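Local coordinates for protein enoyl-CoA hydratase/isomerase (PDB 3QXZ) that probably acts as an enoyl-CoA hydratase or isomerase, working on the double bond of fatty acyl-CoA thioesters in a trimer of crotonase-fold subunits, at residues T7-E12 and G40-R45; N29-E34 and A87-P92; A144-T149 and E161-G166; T156-E161 and A171-E176. All coordinates share one frame; numbering follows the deposited sequence. Where two conformers were deposited one is given.

Interactions 1 and 2 both use helix 33-48. They touch where Thr7 OG1 lies 2.7 Å from Ser30 O, a probable hydrogen bond. Interaction 2 leads on to interaction 3: Ala87 O and Ala144 N are 2.8 Å apart, again a probable hydrogen bond. Interactions 3 and 4 share Glu161 and helix 151-165, with centres about 10 Å apart. Interactions 1 and 4 lie on opposite sides of the chain centre, with centres about 29 Å apart. Interactions 2, 3 and 4 all touch the second subunit. Interaction 4 holds a potassium ion where three subunits meet. A separate potassium ion is bound about 9 Å from the Arg45 side chain of interaction 1.

Interaction 1 (T7-E12 and G40-R45); sequences TELHEE and GAAYQR. With EDO (1,2-ethanediol), chain I.
Strand 8-12, carrying Leu9 and Glu11, runs nearly parallel to helix 40-45, with an angle of 19° and an axis separation of 10.7 Å. Ala42 sits on the helix face turned to the strand. Leu9 CD2 packs on Ala42 CB at 3.9 Å. Beside this apolar patch lies a salt bridge between Glu11 and Arg45. The two side chains arrive from opposite directions, and the guanidinium grips the carboxylate end-on. Arg45 NH2 donates to Glu11 OE1 at 2.6 Å, and Arg45 NH1 donates to Glu11 OE2 at 2.8 Å. Both oxygens use their syn lone pairs. The planes of the two groups are only 23° apart. Glu11 reaches out extended, while the Arg45 chain bends at chi3 (45°) to turn the edge bearing NH1 and NH2 to the acid. On a different side of the helix, the Gln44 amide binds both hydroxyls of an ethanediol, which probably came from the crystallisation liquor. The contact joins the first strand of the sheet to helix 33-48, and Leu20 of strand 17-23 touches both Glu11 and Ala42. With one bond to each oxygen, the paired ions fix each other's rotation and hold the two flat groups close to one plane.

Interaction 2 (N29-E34 and A87-P92); sequences NSFTVE and ASPVQP
Apolar contacts between Phe31 and the pair Pro89 and Val90 carry this meeting. The far end of the phenyl ring does the touching. Phe31 CZ is 3.6 Å from Pro89 CG, and Phe31 CE2 is 3.7 Å from the same carbon. The proline ring meets the phenyl obliquely. Val90 CG2 comes instead to the ring edge, close to its plane, 4.1 Å from Phe31 CE1. Phe31 reaches both residues because its CG stands anti to the backbone N (chi1 -174°). Ile112 and Leu116 of helix 112-117 also pack on Phe31, and they touch Pro89 and Val90 respectively.

In the crotonase fold of this protein, 29-34 leads into helix 33-48. Residues 87-92 belong to the long loop between strands 54-59 and 101-105. Thr32 is the N-cap of the helix, its OG1 bonded to Leu35 N.

One water bridges the contact. It donates to Val33 O at 2.7 Å and to Pro89 O at 3.0 Å, so it ties the first turn of the helix to the loop. Within the loop, Gln91 NE2 donates to Ser88 O at 2.7 Å, in the carbonyl plane. This bond spans Pro89 and Val90. The peptide before Pro92 is cis. At the other end of 87-92, Ala87 N is hydrogen-bonded to Thr234 OG1 of the second subunit.

Interaction 3 (A144-T149 and E161-G166); sequences ALAHWT and ELLLTG
This is a small, buried apolar contact between Leu163 of helix 151-165 and the short helix 146-149, which precedes it in the chain. The two helices are joined closely in sequence, and the nearest CA atoms across the contact are those of His147 and Leu163, 8.0 Å apart. Leu163 carries the whole of one side, using both methyl groups. Leu163 CD1 lies over the backbone of the short helix, 4.2 Å from Ala146 O and 4.3 Å from His147 CA. Leu163 CD2 meets Ala146 CB at 4.4 Å. The CG of Leu163 is anti to its carbonyl carbon (chi1 -59°), which sends the branch across to the other helix. The imidazole of His147 is met obliquely by Leu163 CD1, which lies 4.5 Å from His147 CD2.

The polar end of His147 serves another partner: ND1 is hydrogen-bonded to Glu233 OE2 of the second subunit. The other oxygen of that carboxylate, Glu233 OE1, takes Leu145 N. One carboxylate of the neighbour therefore holds both the Leu145 backbone and the His147 ring.

Each segment also has hydrogen bonds of its own. Leu145 O accepts from Trp148 N and Thr149 N. Glu161 O accepts from Thr165 N and, at 2.6 Å, from Thr165 OG1, which reach it from opposite faces of its plane. Gly166, the first residue after the helix, has positive phi. Leu164 packs on Ala209 of the second subunit. With the Glu233 bonds to 144-149, this places both helices at the subunit interface of the crotonase-type trimer.

Interaction 4 (T156-E161 and A171-E176); sequences TAVAAE and AQRAVE. With K (potassium ion), chain E.
Glu161 and Arg173 form a buried, paired salt bridge that is skewed, because the carboxylate and guanidinium planes stand 44° apart. Arg173 has two conformers, and the bridge is described for one of them. Arg173 still presents the edge bearing NH1 and NH2, with both Glu161 oxygens lying near the guanidinium plane. Arg173 NH2 gives a nearly straight bond to Glu161 OE1 at 2.8 Å, on the syn side but out of the carboxylate plane. Arg173 NH1 gives a longer one to Glu161 OE2 at 3.2 Å, from above that plane. The arginine chain is extended from CG to NE and spans the gap between the helices. At its tip the guanidinium is met obliquely by Val158, whose CG2 is 4.3 Å from Arg173 NH2.

The bridge links helix 151-165 to helix 171-177 at the subunit interface of the crotonase-type trimer. Asn181 ND2 of the second subunit is hydrogen-bonded to Glu161 OE1 and to Ala157 O. OE1 thus has one partner in its own chain and one in the second subunit.

Further along 171-176, Glu176 O binds a potassium ion at 2.9 Å. Three waters and the Glu176 O atoms of the second and third subunits complete six ligands. Glu176 OE2 accepts from Gln172 NE2 at 3.0 Å, one turn back along the helix.

Interaction 1 (T7-E12 and G40-R45)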
loop_
_atom_site.group_PDB
_atom_site.type_symbol
_atom_site.label_atom_id
_atom_site.label_comp_id
_atom_site.label_asym_id
_atom_site.label_seq_id
_atom_site.Cartn_x
_atom_site.Cartn_y
_atom_site.Cartn_z
ATOM N N THR A 7 -2.602 26.256 22.625
ATOM C CA THR A 7 -3.200 26.143 21.310
ATOM C C THR A 7 -4.639 25.765 21.547
ATOM O O THR A 7 -4.928 24.762 22.203
ATOM C CB THR A 7 -2.504 25.081 20.451
ATOM O OG1 THR A 7 -1.136 25.459 20.265
ATOM C CG2 THR A 7 -3.179 24.949 19.073
ATOM N N GLU A 8 -5.537 26.582 21.020
ATOM C CA GLU A 8 -6.966 26.366 21.221
ATOM C C GLU A 8 -7.546 25.546 20.082
ATOM O O GLU A 8 -6.955 25.475 19.013
ATOM C CB GLU A 8 -7.697 27.704 21.283
ATOM C CG GLU A 8 -7.250 28.623 22.407
ATOM C CD GLU A 8 -7.957 29.957 22.362
ATOM O OE1 GLU A 8 -8.498 30.329 21.294
ATOM O OE2 GLU A 8 -7.970 30.648 23.405
ATOM N N LEU A 9 -8.694 24.929 20.330
ATOM C CA LEU A 9 -9.464 24.259 19.289
ATOM C C LEU A 9 -10.717 25.070 19.003
ATOM O O LEU A 9 -11.556 25.265 19.898
ATOM C CB LEU A 9 -9.847 22.846 19.731
ATOM C CG LEU A 9 -10.532 21.949 18.703
ATOM C CD1 LEU A 9 -9.600 21.675 17.530
ATOM C CD2 LEU A 9 -10.969 20.660 19.352
ATOM N N HIS A 10 -10.842 25.552 17.769
ATOM C CA HIS A 10 -12.044 26.275 17.350
ATOM C C HIS A 10 -12.949 25.346 16.548
ATOM O O HIS A 10 -12.476 24.411 15.894
ATOM C CB HIS A 10 -11.681 27.522 16.539
ATOM C CG HIS A 10 -10.918 28.554 17.321
ATOM N ND1 HIS A 10 -10.384 29.680 16.733
ATOM C CD2 HIS A 10 -10.597 28.629 18.637
ATOM C CE1 HIS A 10 -9.778 30.410 17.654
ATOM N NE2 HIS A 10 -9.884 29.792 18.818
ATOM N N GLU A 11 -14.248 25.600 16.603
ATOM C CA GLU A 11 -15.246 24.772 15.942
ATOM C C GLU A 11 -16.353 25.617 15.328
ATOM O O GLU A 11 -16.874 26.549 15.965
ATOM C CB GLU A 11 -15.836 23.764 16.928
ATOM C CG GLU A 11 -16.882 22.839 16.310
ATOM C CD GLU A 11 -17.467 21.891 17.321
ATOM O OE1 GLU A 11 -16.694 21.224 18.038
ATOM O OE2 GLU A 11 -18.709 21.831 17.418
ATOM N N GLU A 12 -16.702 25.297 14.090
ATOM C CA GLU A 12 -17.827 25.935 13.399
ATOM C C GLU A 12 -18.558 24.884 12.592
ATOM O O GLU A 12 -17.920 24.147 11.836
ATOM C CB GLU A 12 -17.318 27.041 12.470
ATOM C CG GLU A 12 -18.418 27.849 11.778
ATOM C CD GLU A 12 -17.848 28.831 10.761
ATOM O OE1 GLU A 12 -16.860 29.530 11.089
ATOM O OE2 GLU A 12 -18.382 28.894 9.634
ATOM N N GLY A 40 -10.064 14.968 20.726
ATOM C CA GLY A 40 -10.738 13.688 20.886
ATOM C C GLY A 40 -12.193 13.878 21.285
ATOM O O GLY A 40 -13.090 13.237 20.734
ATOM N N ALA A 41 -12.434 14.781 22.243
ATOM C CA ALA A 41 -13.801 15.055 22.697
ATOM C C ALA A 41 -14.657 15.610 21.571
ATOM O O ALA A 41 -15.821 15.238 21.450
ATOM C CB ALA A 41 -13.788 16.023 23.882
ATOM N N ALA A 42 -14.079 16.486 20.750
ATOM C CA ALA A 42 -14.800 17.073 19.616
ATOM C C ALA A 42 -15.111 16.011 18.563
ATOM O O ALA A 42 -16.224 15.964 18.049
ATOM C CB ALA A 42 -14.019 18.222 18.992
ATOM N N TYR A 43 -14.143 15.156 18.238
ATOM C CA TYR A 43 -14.404 14.046 17.312
ATOM C C TYR A 43 -15.603 13.216 17.783
ATOM O O TYR A 43 -16.478 12.879 16.992
ATOM C CB TYR A 43 -13.183 13.142 17.179
ATOM C CG TYR A 43 -12.147 13.605 16.192
ATOM C CD1 TYR A 43 -12.481 14.404 15.098
ATOM C CD2 TYR A 43 -10.826 13.216 16.343
ATOM C CE1 TYR A 43 -11.518 14.790 14.167
ATOM C CE2 TYR A 43 -9.846 13.616 15.421
ATOM C CZ TYR A 43 -10.210 14.411 14.350
ATOM O OH TYR A 43 -9.268 14.791 13.413
ATOM N N GLN A 44 -15.641 12.868 19.067
ATOM C CA GLN A 44 -16.717 12.020 19.563
ATOM C C GLN A 44 -18.084 12.715 19.477
ATOM O O GLN A 44 -19.068 12.137 18.992
ATOM C CB GLN A 44 -16.451 11.554 20.997
ATOM C CG GLN A 44 -17.514 10.544 21.482
ATOM C CD GLN A 44 -17.479 9.264 20.665
ATOM O OE1 GLN A 44 -16.517 8.496 20.740
ATOM N NE2 GLN A 44 -18.530 9.029 19.867
ATOM N N ARG A 45 -18.144 13.969 19.914
ATOM C CA ARG A 45 -19.400 14.715 19.905
ATOM C C ARG A 45 -19.890 14.931 18.475
ATOM O O ARG A 45 -21.077 14.758 18.190
ATOM C CB ARG A 45 -19.213 16.048 20.644
ATOM C CG ARG A 45 -20.414 16.969 20.553
ATOM C CD ARG A 45 -20.237 18.216 21.418
ATOM N NE ARG A 45 -18.908 18.803 21.269
ATOM C CZ ARG A 45 -18.511 19.535 20.229
ATOM N NH1 ARG A 45 -19.343 19.786 19.216
ATOM N NH2 ARG A 45 -17.268 20.006 20.204
HETATM C C1 EDO I . -15.826 6.348 18.007
HETATM O O1 EDO I . -15.906 6.129 19.421
HETATM C C2 EDO I . -17.197 6.145 17.373
HETATM O O2 EDO I . -18.013 7.305 17.597
#

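Interaction 2 (N29-E34 and A87-P92)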
loop_
_atom_site.group_PDB
_atom_site.type_symbol
_atom_site.label_atom_id
_atom_site.label_comp_id
_atom_site.label_asym_id
_atom_site.label_seq_id
_atom_site.Cartn_x
_atom_site.Cartn_y
_atom_site.Cartn_z
ATOM N N ASN A 29 0.588 26.658 15.945
ATOM C CA ASN A 29 -0.439 25.709 16.379
ATOM C C ASN A 29 0.165 24.452 16.983
ATOM O O ASN A 29 -0.272 23.349 16.668
ATOM C CB ASN A 29 -1.426 25.370 15.233
ATOM C CG ASN A 29 -1.786 26.578 14.384
ATOM O OD1 ASN A 29 -2.001 27.691 14.906
ATOM N ND2 ASN A 29 -1.844 26.387 13.070
ATOM N N SER A 30 1.149 24.619 17.869
ATOM C CA SER A 30 1.814 23.474 18.495
ATOM C C SER A 30 0.825 22.566 19.207
ATOM O O SER A 30 -0.218 23.008 19.696
ATOM C CB SER A 30 2.899 23.924 19.477
ATOM O OG SER A 30 2.313 24.633 20.557
ATOM N N PHE A 31 1.149 21.276 19.226
ATOM C CA PHE A 31 0.346 20.297 19.923
ATOM C C PHE A 31 0.616 20.350 21.415
ATOM O O PHE A 31 1.768 20.467 21.852
ATOM C CB PHE A 31 0.637 18.886 19.406
ATOM C CG PHE A 31 -0.265 17.852 19.990
ATOM C CD1 PHE A 31 -1.554 17.675 19.477
ATOM C CD2 PHE A 31 0.147 17.074 21.061
ATOM C CE1 PHE A 31 -2.414 16.745 20.028
ATOM C CE2 PHE A 31 -0.713 16.131 21.624
ATOM C CZ PHE A 31 -1.995 15.970 21.088
ATOM N N THR A 32 -0.459 20.251 22.185
ATOM C CA THR A 32 -0.393 20.151 23.639
ATOM C C THR A 32 -1.310 19.038 24.106
ATOM O O THR A 32 -2.253 18.654 23.394
ATOM C CB THR A 32 -0.847 21.456 24.345
ATOM O OG1 THR A 32 -2.247 21.657 24.118
ATOM C CG2 THR A 32 -0.037 22.678 23.850
ATOM N N VAL A 33 -1.080 18.564 25.327
ATOM C CA VAL A 33 -1.896 17.513 25.920
ATOM C C VAL A 33 -3.359 17.937 25.953
ATOM O O VAL A 33 -4.246 17.172 25.549
ATOM C CB VAL A 33 -1.428 17.186 27.361
ATOM C CG1 VAL A 33 -2.324 16.121 27.982
ATOM C CG2 VAL A 33 0.024 16.734 27.373
ATOM N N GLU A 34 -3.608 19.160 26.404
ATOM C CA GLU A 34 -4.976 19.680 26.454
ATOM C C GLU A 34 -5.626 19.776 25.074
ATOM O O GLU A 34 -6.805 19.447 24.923
ATOM C CB GLU A 34 -5.045 21.020 27.214
ATOM C CG GLU A 34 -6.464 21.599 27.373
ATOM C CD GLU A 34 -7.417 20.723 28.179
ATOM O OE1 GLU A 34 -6.970 19.886 28.989
ATOM O OE2 GLU A 34 -8.638 20.884 28.009
ATOM N N ALA A 87 0.995 7.257 24.052
ATOM C CA ALA A 87 1.513 7.778 22.791
ATOM C C ALA A 87 0.404 8.062 21.772
ATOM O O ALA A 87 0.699 8.528 20.664
ATOM C CB ALA A 87 2.577 6.830 22.195
ATOM N N SER A 88 -0.848 7.810 22.159
ATOM C CA SER A 88 -2.039 8.138 21.366
ATOM C C SER A 88 -2.879 9.182 22.136
ATOM O O SER A 88 -3.871 8.833 22.775
ATOM C CB SER A 88 -2.864 6.885 21.078
ATOM O OG SER A 88 -2.238 6.089 20.074
ATOM N N PRO A 89 -2.478 10.458 22.071
ATOM C CA PRO A 89 -3.120 11.503 22.896
ATOM C C PRO A 89 -4.444 12.036 22.338
ATOM O O PRO A 89 -5.069 12.911 22.956
ATOM C CB PRO A 89 -2.081 12.611 22.889
ATOM C CG PRO A 89 -1.420 12.478 21.563
ATOM C CD PRO A 89 -1.307 10.991 21.354
ATOM N N VAL A 90 -4.892 11.511 21.202
ATOM C CA VAL A 90 -6.192 11.886 20.652
ATOM C C VAL A 90 -7.022 10.624 20.521
ATOM O O VAL A 90 -6.677 9.735 19.724
ATOM C CB VAL A 90 -6.056 12.602 19.296
ATOM C CG1 VAL A 90 -7.433 12.855 18.687
ATOM C CG2 VAL A 90 -5.289 13.898 19.459
ATOM N N GLN A 91 -8.077 10.527 21.317
ATOM C CA GLN A 91 -8.954 9.368 21.340
ATOM C C GLN A 91 -10.392 9.873 21.460
ATOM O O GLN A 91 -10.689 10.725 22.303
ATOM C CB GLN A 91 -8.588 8.445 22.511
ATOM C CG GLN A 91 -7.174 7.860 22.379
ATOM C CD GLN A 91 -6.794 6.949 23.528
ATOM O OE1 GLN A 91 -7.568 6.084 23.931
ATOM N NE2 GLN A 91 -5.584 7.126 24.049
ATOM N N PRO A 92 -11.300 9.390 20.595
ATOM C CA PRO A 92 -11.063 8.428 19.520
ATOM C C PRO A 92 -10.238 9.032 18.394
ATOM O O PRO A 92 -10.164 10.277 18.253
ATOM C CB PRO A 92 -12.472 8.146 19.001
ATOM C CG PRO A 92 -13.213 9.402 19.261
ATOM C CD PRO A 92 -12.699 9.840 20.617
HETATM O O HOH W 1 -3.823 14.500 25.155
#

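Interaction 3 (A144-T149 and E161-G166)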
loop_
_atom_site.group_PDB
_atom_site.type_symbol
_atom_site.label_atom_id
_atom_site.label_comp_id
_atom_site.label_asym_id
_atom_site.label_seq_id
_atom_site.Cartn_x
_atom_site.Cartn_y
_atom_site.Cartn_z
ATOM N N ALA A 144 1.047 8.330 17.851
ATOM C CA ALA A 144 -0.331 8.376 17.342
ATOM C C ALA A 144 -0.539 7.390 16.188
ATOM O O ALA A 144 -1.139 7.724 15.159
ATOM C CB ALA A 144 -0.690 9.788 16.911
ATOM N N LEU A 145 -0.031 6.174 16.380
ATOM C CA LEU A 145 -0.260 5.062 15.452
ATOM C C LEU A 145 0.417 5.244 14.087
ATOM O O LEU A 145 0.086 4.515 13.135
ATOM C CB LEU A 145 -1.781 4.730 15.305
ATOM C CG LEU A 145 -2.253 3.727 16.353
ATOM C CD1 LEU A 145 -3.779 3.630 16.343
ATOM C CD2 LEU A 145 -1.668 2.352 16.032
ATOM N N ALA A 146 1.414 6.127 13.981
ATOM C CA ALA A 146 2.109 6.265 12.700
ATOM C C ALA A 146 2.727 4.968 12.210
ATOM O O ALA A 146 2.853 4.755 10.994
ATOM C CB ALA A 146 3.184 7.315 12.806
ATOM N N HIS A 147 3.147 4.076 13.110
ATOM C CA HIS A 147 3.734 2.791 12.677
ATOM C C HIS A 147 2.729 1.923 11.905
ATOM O O HIS A 147 3.147 1.006 11.197
ATOM C CB HIS A 147 4.270 1.969 13.869
ATOM C CG HIS A 147 5.401 2.616 14.628
ATOM N ND1 HIS A 147 5.193 3.547 15.626
ATOM C CD2 HIS A 147 6.744 2.422 14.563
ATOM C CE1 HIS A 147 6.370 3.915 16.134
ATOM N NE2 HIS A 147 7.330 3.252 15.505
ATOM N N TRP A 148 1.438 2.186 12.126
ATOM C CA TRP A 148 0.341 1.450 11.521
ATOM C C TRP A 148 -0.305 2.213 10.352
ATOM O O TRP A 148 -0.577 1.619 9.288
ATOM C CB TRP A 148 -0.683 1.174 12.646
ATOM C CG TRP A 148 -1.895 0.374 12.276
ATOM C CD1 TRP A 148 -2.010 -0.984 12.275
ATOM C CD2 TRP A 148 -3.152 0.892 11.857
ATOM N NE1 TRP A 148 -3.271 -1.340 11.829
ATOM C CE2 TRP A 148 -3.996 -0.215 11.591
ATOM C CE3 TRP A 148 -3.664 2.181 11.710
ATOM C CZ2 TRP A 148 -5.316 -0.059 11.161
ATOM C CZ3 TRP A 148 -4.989 2.328 11.290
ATOM C CH2 TRP A 148 -5.789 1.202 11.028
ATOM N N THR A 149 -0.544 3.513 10.512
ATOM C CA THR A 149 -1.196 4.274 9.437
ATOM C C THR A 149 -0.253 4.446 8.252
ATOM O O THR A 149 -0.685 4.352 7.092
ATOM C CB THR A 149 -1.633 5.673 9.887
ATOM O OG1 THR A 149 -0.475 6.351 10.405
ATOM C CG2 THR A 149 -2.752 5.617 10.949
ATOM N N GLU A 161 11.720 5.001 5.529
ATOM C CA GLU A 161 12.561 6.185 5.335
ATOM C C GLU A 161 12.036 7.338 6.197
ATOM O O GLU A 161 12.811 7.983 6.915
ATOM C CB GLU A 161 12.525 6.600 3.872
ATOM C CG GLU A 161 13.339 7.846 3.579
ATOM C CD GLU A 161 13.196 8.328 2.148
ATOM O OE1 GLU A 161 12.661 7.621 1.285
ATOM O OE2 GLU A 161 13.603 9.476 1.904
ATOM N N LEU A 162 10.738 7.632 6.155
ATOM C CA LEU A 162 10.221 8.779 6.888
ATOM C C LEU A 162 10.344 8.562 8.396
ATOM O O LEU A 162 10.696 9.504 9.121
ATOM C CB LEU A 162 8.778 9.085 6.469
ATOM C CG LEU A 162 8.607 9.428 4.984
ATOM C CD1 LEU A 162 7.161 9.834 4.677
ATOM C CD2 LEU A 162 9.585 10.533 4.543
ATOM N N LEU A 163 10.099 7.343 8.878
ATOM C CA LEU A 163 10.118 7.097 10.343
ATOM C C LEU A 163 11.516 6.907 10.912
ATOM O O LEU A 163 11.789 7.351 12.039
ATOM C CB LEU A 163 9.256 5.890 10.695
ATOM C CG LEU A 163 7.780 6.006 10.281
ATOM C CD1 LEU A 163 7.039 4.767 10.780
ATOM C CD2 LEU A 163 7.148 7.295 10.807
ATOM N N LEU A 164 12.407 6.255 10.169
ATOM C CA LEU A 164 13.744 5.947 10.675
ATOM C C LEU A 164 14.710 7.094 10.462
ATOM O O LEU A 164 15.681 7.216 11.221
ATOM C CB LEU A 164 14.301 4.669 10.035
ATOM C CG LEU A 164 13.565 3.364 10.314
ATOM C CD1 LEU A 164 14.179 2.206 9.581
ATOM C CD2 LEU A 164 13.562 3.065 11.829
ATOM N N THR A 165 14.505 7.920 9.441
ATOM C CA THR A 165 15.407 9.060 9.246
ATOM C C THR A 165 14.809 10.346 9.794
ATOM O O THR A 165 15.552 11.286 10.071
ATOM C CB THR A 165 15.808 9.307 7.764
ATOM O OG1 THR A 165 14.695 9.821 7.018
ATOM C CG2 THR A 165 16.367 8.059 7.104
ATOM N N GLY A 166 13.477 10.440 9.913
ATOM C CA GLY A 166 12.841 11.698 10.300
ATOM C C GLY A 166 12.951 12.811 9.273
ATOM O O GLY A 166 12.702 13.981 9.601
#

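Interaction 4 (T156-E161 and A171-E176)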
loop_
_atom_site.group_PDB
_atom_site.type_symbol
_atom_site.label_atom_id
_atom_site.label_comp_id
_atom_site.label_asym_id
_atom_site.label_seq_id
_atom_site.Cartn_x
_atom_site.Cartn_y
_atom_site.Cartn_z
ATOM N N THR A 156 6.031 -0.078 2.782
ATOM C CA THR A 156 6.969 -0.159 3.897
ATOM C C THR A 156 8.253 0.632 3.710
ATOM O O THR A 156 8.825 1.086 4.707
ATOM C CB THR A 156 7.357 -1.597 4.249
ATOM O OG1 THR A 156 7.993 -2.213 3.128
ATOM C CG2 THR A 156 6.147 -2.397 4.710
ATOM N N ALA A 157 8.701 0.807 2.472
ATOM C CA ALA A 157 9.983 1.491 2.242
ATOM C C ALA A 157 9.894 2.981 2.459
ATOM O O ALA A 157 10.750 3.573 3.147
ATOM C CB ALA A 157 10.518 1.181 0.834
ATOM N N VAL A 158 8.880 3.607 1.875
ATOM C CA VAL A 158 8.664 5.035 2.131
ATOM C C VAL A 158 8.395 5.241 3.624
ATOM O O VAL A 158 8.905 6.192 4.230
ATOM C CB VAL A 158 7.570 5.643 1.230
ATOM C CG1 VAL A 158 7.354 7.117 1.574
ATOM C CG2 VAL A 158 7.979 5.532 -0.261
ATOM N N ALA A 159 7.609 4.348 4.240
ATOM C CA ALA A 159 7.357 4.466 5.676
ATOM C C ALA A 159 8.649 4.361 6.476
ATOM O O ALA A 159 8.889 5.190 7.362
ATOM C CB ALA A 159 6.357 3.424 6.134
ATOM N N ALA A 160 9.491 3.378 6.163
ATOM C CA ALA A 160 10.746 3.218 6.904
ATOM C C ALA A 160 11.621 4.456 6.743
ATOM O O ALA A 160 12.252 4.907 7.709
ATOM C CB ALA A 160 11.471 1.956 6.430
ATOM N N GLU A 161 11.720 5.001 5.529
ATOM C CA GLU A 161 12.561 6.185 5.335
ATOM C C GLU A 161 12.036 7.338 6.197
ATOM O O GLU A 161 12.811 7.983 6.915
ATOM C CB GLU A 161 12.525 6.600 3.872
ATOM C CG GLU A 161 13.339 7.846 3.579
ATOM C CD GLU A 161 13.196 8.328 2.148
ATOM O OE1 GLU A 161 12.661 7.621 1.285
ATOM O OE2 GLU A 161 13.603 9.476 1.904
ATOM N N ALA A 171 4.918 18.276 -0.155
ATOM C CA ALA A 171 3.537 17.939 -0.498
ATOM C C ALA A 171 3.439 17.092 -1.757
ATOM O O ALA A 171 2.646 16.143 -1.830
ATOM C CB ALA A 171 2.705 19.209 -0.677
ATOM N N GLN A 172 4.249 17.435 -2.762
ATOM C CA GLN A 172 4.251 16.667 -4.017
ATOM C C GLN A 172 4.665 15.208 -3.798
ATOM O O GLN A 172 4.045 14.298 -4.335
ATOM C CB GLN A 172 5.112 17.352 -5.107
ATOM C CG GLN A 172 5.187 16.575 -6.431
ATOM C CD GLN A 172 3.856 16.473 -7.180
ATOM O OE1 GLN A 172 2.939 17.293 -6.990
ATOM N NE2 GLN A 172 3.751 15.467 -8.055
ATOM N N ARG A 173 5.722 14.987 -3.016
ATOM C CA ARG A 173 6.107 13.616 -2.732
ATOM C C ARG A 173 5.032 12.890 -1.914
ATOM O O ARG A 173 4.807 11.700 -2.131
ATOM C CB ARG A 173 7.472 13.525 -2.061
ATOM C CG ARG A 173 8.017 12.113 -2.091
ATOM C CD ARG A 173 9.258 11.967 -1.254
ATOM N NE ARG A 173 9.659 10.570 -1.273
ATOM C CZ ARG A 173 10.533 10.040 -0.428
ATOM N NH1 ARG A 173 11.080 10.799 0.526
ATOM N NH2 ARG A 173 10.838 8.746 -0.537
ATOM N N ALA A 174 4.343 13.608 -1.027
ATOM C CA ALA A 174 3.238 13.012 -0.278
ATOM C C ALA A 174 2.139 12.515 -1.214
ATOM O O ALA A 174 1.571 11.433 -1.002
ATOM C CB ALA A 174 2.703 14.002 0.730
ATOM N N VAL A 175 1.825 13.278 -2.261
ATOM C CA VAL A 175 0.832 12.826 -3.228
ATOM C C VAL A 175 1.365 11.664 -4.054
ATOM O O VAL A 175 0.664 10.671 -4.246
ATOM C CB VAL A 175 0.388 13.978 -4.166
ATOM C CG1 VAL A 175 -0.538 13.470 -5.249
ATOM C CG2 VAL A 175 -0.271 15.088 -3.371
ATOM N N GLU A 176 2.607 11.771 -4.533
ATOM C CA GLU A 176 3.205 10.720 -5.377
ATOM C C GLU A 176 3.230 9.364 -4.677
ATOM O O GLU A 176 3.035 8.332 -5.306
ATOM C CB GLU A 176 4.634 11.093 -5.793
ATOM C CG GLU A 176 4.682 12.261 -6.779
ATOM C CD GLU A 176 6.062 12.857 -6.923
ATOM O OE1 GLU A 176 6.973 12.440 -6.167
ATOM O OE2 GLU A 176 6.227 13.755 -7.794
HETATM K K K E . 2.605 5.626 -6.195
HETATM O O HOH W 2 4.874 5.379 -4.597
HETATM O O HOH W 3 1.896 3.298 -7.662
HETATM O O HOH W 4 0.400 6.833 -4.932
#